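Local coordinates for protein putative HTH-type transcriptional regulator PF0864 (Pyrococcus furiosus, PDB 2IA0) that probably binds DNA sequence-specifically as a transcriptional regulator of the AsnC (Lrp/AsnC) family, through a winged helix-turn-helix domain, at the interface of chains A and B. Residues are numbered along the deposited sequence; one frame, centred on the assembly and turned at random. Chains: chain A/B, Putative HTH-type transcriptional regulator PF0864.

Contact 1: the interface of chains A and B. Residues chain A 59-60, 62; chain B 67-69, 73, 163.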
ATOM      1  N   GLY A  59     -18.417  -3.415  -7.060  1.00 18.39           N
ATOM      2  CA  GLY A  59     -16.961  -3.307  -6.894  1.00 17.17           C
ATOM      3  C   GLY A  59     -16.486  -2.309  -5.849  1.00 17.17           C
ATOM      4  O   GLY A  59     -15.303  -1.952  -5.829  1.00 17.47           O
ATOM      5  N   VAL A  60     -17.394  -1.847  -4.981  1.00 16.81           N
ATOM      6  CA  VAL A  60     -17.006  -1.028  -3.834  1.00 16.38           C
ATOM      7  C   VAL A  60     -16.158  -1.877  -2.864  1.00 16.08           C
ATOM      8  O   VAL A  60     -15.078  -1.450  -2.438  1.00 16.29           O
ATOM      9  CB  VAL A  60     -18.221  -0.374  -3.137  1.00 16.77           C
ATOM     10  CG1 VAL A  60     -17.778   0.399  -1.894  1.00 16.74           C
ATOM     11  CG2 VAL A  60     -18.935   0.565  -4.090  1.00 16.42           C
ATOM     12  N   GLU A  62     -13.804  -4.305  -3.421  1.00 15.17           N
ATOM     13  CA  GLU A  62     -13.096  -4.842  -4.575  1.00 14.50           C
ATOM     14  C   GLU A  62     -12.582  -6.257  -4.337  1.00 13.79           C
ATOM     15  O   GLU A  62     -12.631  -7.097  -5.250  1.00 14.00           O
ATOM     16  CB  GLU A  62     -11.937  -3.945  -5.015  1.00 14.92           C
ATOM     17  CG  GLU A  62     -11.257  -4.490  -6.272  1.00 17.48           C
ATOM     18  CD  GLU A  62      -9.886  -3.918  -6.480  1.00 21.80           C
ATOM     19  OE1 GLU A  62      -9.819  -2.748  -6.951  1.00 21.00           O
ATOM     20  OE2 GLU A  62      -8.880  -4.646  -6.176  1.00 24.45           O
TER
ATOM     21  N   ILE B  67     -10.032  -4.758   0.113  1.00 11.53           N
ATOM     22  CA  ILE B  67      -9.606  -3.686  -0.772  1.00 11.16           C
ATOM     23  C   ILE B  67     -10.857  -2.974  -1.274  1.00 10.83           C
ATOM     24  O   ILE B  67     -11.817  -3.634  -1.703  1.00  9.89           O
ATOM     25  CB  ILE B  67      -8.683  -4.230  -1.929  1.00 12.05           C
ATOM     26  CG1 ILE B  67      -7.353  -4.722  -1.332  1.00 10.90           C
ATOM     27  CG2 ILE B  67      -8.351  -3.128  -2.951  1.00 11.54           C
ATOM     28  CD1 ILE B  67      -6.740  -5.775  -2.129  1.00 13.05           C
ATOM     29  N   LEU B  68     -10.876  -1.646  -1.113  1.00 10.60           N
ATOM     30  CA  LEU B  68     -11.925  -0.766  -1.655  1.00 10.89           C
ATOM     31  C   LEU B  68     -11.694  -0.430  -3.142  1.00 11.83           C
ATOM     32  O   LEU B  68     -10.555  -0.346  -3.610  1.00 11.86           O
ATOM     33  CB  LEU B  68     -12.015   0.535  -0.853  1.00 10.40           C
ATOM     34  CG  LEU B  68     -12.211   0.500   0.670  1.00  8.95           C
ATOM     35  CD1 LEU B  68     -12.163   1.937   1.174  1.00  7.22           C
ATOM     36  CD2 LEU B  68     -13.517  -0.233   1.123  1.00  6.18           C
ATOM     37  N   GLY B  69     -12.767  -0.237  -3.898  1.00 12.99           N
ATOM     38  CA  GLY B  69     -12.595   0.040  -5.318  1.00 14.43           C
ATOM     39  C   GLY B  69     -13.237   1.342  -5.727  1.00 15.62           C
ATOM     40  O   GLY B  69     -13.417   2.241  -4.911  1.00 15.47           O
ATOM     41  N   LYS B  73     -11.610   4.997  -3.979  1.00 19.34           N
ATOM     42  CA  LYS B  73     -10.189   5.286  -4.224  1.00 19.35           C
ATOM     43  C   LYS B  73     -10.109   6.737  -4.697  1.00 19.18           C
ATOM     44  O   LYS B  73     -10.822   7.108  -5.640  1.00 19.50           O
ATOM     45  CB  LYS B  73      -9.588   4.422  -5.345  1.00 19.50           C
ATOM     46  CG  LYS B  73      -9.462   2.916  -5.141  1.00 20.44           C
ATOM     47  CD  LYS B  73      -8.710   2.333  -6.364  1.00 21.63           C
ATOM     48  CE  LYS B  73      -9.247   0.962  -6.839  1.00 23.20           C
ATOM     49  NZ  LYS B  73      -9.012  -0.211  -5.910  1.00 23.58           N
ATOM     50  N   ASP B 163      -3.477  -1.927  -6.203  1.00 21.78           N
ATOM     51  CA  ASP B 163      -4.387  -2.155  -5.062  1.00 22.37           C
ATOM     52  C   ASP B 163      -4.061  -1.395  -3.790  1.00 21.58           C
ATOM     53  O   ASP B 163      -4.880  -1.362  -2.872  1.00 21.71           O
ATOM     54  CB  ASP B 163      -4.418  -3.638  -4.691  1.00 22.90           C
ATOM     55  CG  ASP B 163      -5.155  -4.467  -5.684  1.00 24.41           C
ATOM     56  OD1 ASP B 163      -5.706  -3.904  -6.657  1.00 28.17           O
ATOM     57  OD2 ASP B 163      -5.177  -5.696  -5.490  1.00 26.86           O
TER
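The loop that follows helix 45-57 in chain A, with the start of strand 61-68, meets the end of the same strand in chain B and the loop that leaves it, which carries B:Lys73, while B:Asp163 comes in from a separate loop. In this AsnC-family regulator, with its winged helix-turn-helix fold, the strand follows helix 45-57, and here the strands of the two copies begin to pair. Two backbone bonds hold the margin: B:Gly69 N gives its hydrogen to A:Val60 O at 3.0 Å, and A:Glu62 N gives its own to B:Ile67 O at 2.7 Å. The first donor stands well above the plane of the valine carbonyl.

A:Glu62 carries the side-chain contact. Its CG lies anti to the backbone N (chi1 -177°), and the chain runs on extended, which takes the carboxylate past B:Ile67 to the lysine. B:Lys73 crosses it at about a right angle, and its side-chain nitrogen NZ meets carboxylate oxygen OE1 of A:Glu62 at 2.9 Å in a salt bridge. The approach is from above the carboxylate plane, 42° out of it. Bends at chi3 and chi4 turn the lysine end so that NZ of B:Lys73 also donates to B:Leu68 O at 2.8 Å, in the carbonyl plane; this second bond, within chain B, probably helps to position NZ for its partner across the interface.

The other carboxylate oxygen, OE2 of A:Glu62, faces B:Asp163, whose OD1 is 3.3 Å away with no hydrogen bond assigned between them. The two carboxylates are turned 57° against each other. Such closeness of acids would tend to raise the pKa of one of them, an effect that the nearby lysine may offset. B:Ile67 crosses the glutamate obliquely and sets its CG2 methyl 3.9 Å from carboxylate carbon CD of A:Glu62, while A:Glu62 CB rests 4.1 Å from B:Gly69 CA.

Contact 2: the interface of chains A and B. Residues chain A 62-63, 65, 167; chain B 27-28, 67, 163.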
ATOM      1  N   GLU A  62     -13.804  -4.305  -3.421  1.00 15.17           N
ATOM      2  CA  GLU A  62     -13.096  -4.842  -4.575  1.00 14.50           C
ATOM      3  C   GLU A  62     -12.582  -6.257  -4.337  1.00 13.79           C
ATOM      4  O   GLU A  62     -12.631  -7.097  -5.250  1.00 14.00           O
ATOM      5  CB  GLU A  62     -11.937  -3.945  -5.015  1.00 14.92           C
ATOM      6  CG  GLU A  62     -11.257  -4.490  -6.272  1.00 17.48           C
ATOM      7  CD  GLU A  62      -9.886  -3.918  -6.480  1.00 21.80           C
ATOM      8  OE1 GLU A  62      -9.819  -2.748  -6.951  1.00 21.00           O
ATOM      9  OE2 GLU A  62      -8.880  -4.646  -6.176  1.00 24.45           O
ATOM     10  N   ARG A  63     -12.109  -6.542  -3.124  1.00 11.72           N
ATOM     11  CA  ARG A  63     -11.385  -7.793  -2.911  1.00 10.80           C
ATOM     12  C   ARG A  63     -11.151  -7.992  -1.432  1.00 10.09           C
ATOM     13  O   ARG A  63     -11.044  -7.025  -0.716  1.00 10.31           O
ATOM     14  CB  ARG A  63     -10.031  -7.731  -3.646  1.00 10.78           C
ATOM     15  CG  ARG A  63      -9.239  -9.032  -3.699  1.00 10.74           C
ATOM     16  CD  ARG A  63      -8.420  -9.109  -4.992  1.00 13.79           C
ATOM     17  NE  ARG A  63      -7.230  -8.275  -4.898  1.00 16.85           N
ATOM     18  CZ  ARG A  63      -6.208  -8.563  -4.096  1.00 16.95           C
ATOM     19  NH1 ARG A  63      -6.245  -9.659  -3.342  1.00 17.21           N
ATOM     20  NH2 ARG A  63      -5.158  -7.765  -4.044  1.00 14.07           N
ATOM     21  N   THR A  65      -8.476  -9.713   1.266  1.00  9.54           N
ATOM     22  CA  THR A  65      -7.088 -10.150   1.293  1.00  8.89           C
ATOM     23  C   THR A  65      -6.544 -10.336   2.739  1.00  8.81           C
ATOM     24  O   THR A  65      -7.249 -10.094   3.733  1.00  8.66           O
ATOM     25  CB  THR A  65      -6.200  -9.214   0.385  1.00  9.39           C
ATOM     26  OG1 THR A  65      -4.868  -9.741   0.263  1.00  7.75           O
ATOM     27  CG2 THR A  65      -6.149  -7.812   0.931  1.00  9.72           C
ATOM     28  N   PHE A 167       0.715  -5.897   3.525  1.00 13.94           N
ATOM     29  CA  PHE A 167      -0.138  -6.041   2.354  1.00 14.28           C
ATOM     30  C   PHE A 167       0.634  -6.355   1.033  1.00 14.25           C
ATOM     31  O   PHE A 167       0.244  -7.248   0.277  1.00 14.31           O
ATOM     32  CB  PHE A 167      -1.049  -4.807   2.206  1.00 13.92           C
ATOM     33  CG  PHE A 167      -1.866  -4.817   0.952  1.00 15.36           C
ATOM     34  CD1 PHE A 167      -2.890  -5.759   0.778  1.00 16.33           C
ATOM     35  CD2 PHE A 167      -1.589  -3.911  -0.082  1.00 14.17           C
ATOM     36  CE1 PHE A 167      -3.637  -5.794  -0.415  1.00 15.25           C
ATOM     37  CE2 PHE A 167      -2.320  -3.929  -1.259  1.00 11.70           C
ATOM     38  CZ  PHE A 167      -3.352  -4.879  -1.429  1.00 14.75           C
TER
ATOM     39  N   LYS B  27      -4.004 -14.360  -0.127  1.00 16.28           N
ATOM     40  CA  LYS B  27      -3.700 -12.994  -0.568  1.00 16.49           C
ATOM     41  C   LYS B  27      -4.549 -12.507  -1.741  1.00 16.38           C
ATOM     42  O   LYS B  27      -4.862 -11.323  -1.819  1.00 15.80           O
ATOM     43  CB  LYS B  27      -2.213 -12.844  -0.898  1.00 16.27           C
ATOM     44  CG  LYS B  27      -1.383 -12.421   0.297  1.00 17.76           C
ATOM     45  CD  LYS B  27       0.097 -12.724   0.118  1.00 21.06           C
ATOM     46  CE  LYS B  27       0.788 -11.785  -0.888  1.00 20.48           C
ATOM     47  NZ  LYS B  27       0.932 -10.384  -0.376  1.00 23.20           N
ATOM     48  N   LYS B  28      -4.884 -13.420  -2.650  1.00 17.12           N
ATOM     49  CA  LYS B  28      -5.761 -13.168  -3.791  1.00 17.69           C
ATOM     50  C   LYS B  28      -7.234 -13.118  -3.363  1.00 18.42           C
ATOM     51  O   LYS B  28      -7.974 -12.214  -3.781  1.00 18.72           O
ATOM     52  CB  LYS B  28      -5.590 -14.297  -4.792  1.00 18.13           C
ATOM     53  CG  LYS B  28      -4.697 -14.008  -5.985  1.00 21.02           C
ATOM     54  CD  LYS B  28      -3.777 -15.201  -6.320  1.00 26.72           C
ATOM     55  CE  LYS B  28      -4.484 -16.382  -7.026  1.00 29.55           C
ATOM     56  NZ  LYS B  28      -3.514 -17.107  -7.985  1.00 30.52           N
ATOM     57  N   ILE B  67     -10.032  -4.758   0.113  1.00 11.53           N
ATOM     58  CA  ILE B  67      -9.606  -3.686  -0.772  1.00 11.16           C
ATOM     59  C   ILE B  67     -10.857  -2.974  -1.274  1.00 10.83           C
ATOM     60  O   ILE B  67     -11.817  -3.634  -1.703  1.00  9.89           O
ATOM     61  CB  ILE B  67      -8.683  -4.230  -1.929  1.00 12.05           C
ATOM     62  CG1 ILE B  67      -7.353  -4.722  -1.332  1.00 10.90           C
ATOM     63  CG2 ILE B  67      -8.351  -3.128  -2.951  1.00 11.54           C
ATOM     64  CD1 ILE B  67      -6.740  -5.775  -2.129  1.00 13.05           C
ATOM     65  N   ASP B 163      -3.477  -1.927  -6.203  1.00 21.78           N
ATOM     66  CA  ASP B 163      -4.387  -2.155  -5.062  1.00 22.37           C
ATOM     67  C   ASP B 163      -4.061  -1.395  -3.790  1.00 21.58           C
ATOM     68  O   ASP B 163      -4.880  -1.362  -2.872  1.00 21.71           O
ATOM     69  CB  ASP B 163      -4.418  -3.638  -4.691  1.00 22.90           C
ATOM     70  CG  ASP B 163      -5.155  -4.467  -5.684  1.00 24.41           C
ATOM     71  OD1 ASP B 163      -5.706  -3.904  -6.657  1.00 28.17           O
ATOM     72  OD2 ASP B 163      -5.177  -5.696  -5.490  1.00 26.86           O
TER
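Strands 61-68 of the two chains run antiparallel, with A:Arg63 and B:Ile67 forming the bridge: B:Ile67 N donates to A:Arg63 O at 2.6 Å, and the isoleucine carbonyl takes the arginine N-H beside its bond from A:Glu62.

The arginine side chain reaches both B:Asp163 and the end of helix 17-28. Its CG is anti to the backbone N (chi1 -171°), and bends at chi2 and chi3 bring the guanidinium round beside B:Ile67, the two side chains pointing the same way. On the acidic side, NH2 of A:Arg63 makes a salt bridge with carboxylate oxygen OD2 of B:Asp163 at 2.5 Å. The bond is nearly straight (176° at the hydrogen) and lies in the guanidinium plane, although the carboxylate itself is turned 36° from that plane. NH1 of A:Arg63 reaches the last turn of helix 17-28, where it donates to B:Lys27 O at 2.6 Å, on a lone pair, and more obliquely to B:Lys28 O at 3.1 Å. Methyl CD1 of B:Ile67 covers one guanidinium face toward its rim. With an alanine in place of A:Arg63, B:Asp163 would probably lose its cationic mate, and B:Lys27 O and B:Lys28 O their guanidinium donor, leaving the helix end tied less firmly, through A:Thr65.

Hydroxyl OG1 of A:Thr65 also donates to B:Lys27 O, at 2.6 Å, so two donors grip this carbonyl at the helix C-terminus and would balance its partial negative charge. The threonine methyl CG2 instead turns to B:Ile67 CD1, which A:Phe167 meets from another direction with CE1 at 3.5 Å. CB of B:Asp163 lies at the edge of the phenylalanine ring, in its plane, 3.6 Å from CZ of A:Phe167.

The site thus joins the paired strands to the partner's helix 17-28 of the winged helix-turn-helix domain, and closes against the C-terminal helix 164-168 of chain A.

Contact 1 and contact 2 are neighbouring stretches of one seam, the centres of their C-alpha atoms about 8 Å apart. They share A:Glu62, B:Ile67 and B:Asp163, and strand 61-68 of each chain runs through both. B:Asp163 lies where the two meet, facing the glutamate in one and the arginine in the other. Contact 1 closes the margin of the strand pair, whereas contact 2 extends it to the partner's helix 17-28, in the presumed DNA-binding region. Two-fold symmetry repeats both with the chains exchanged, so the pairing would be expected to help set how the two helix-turn-helix domains are placed in the dimer.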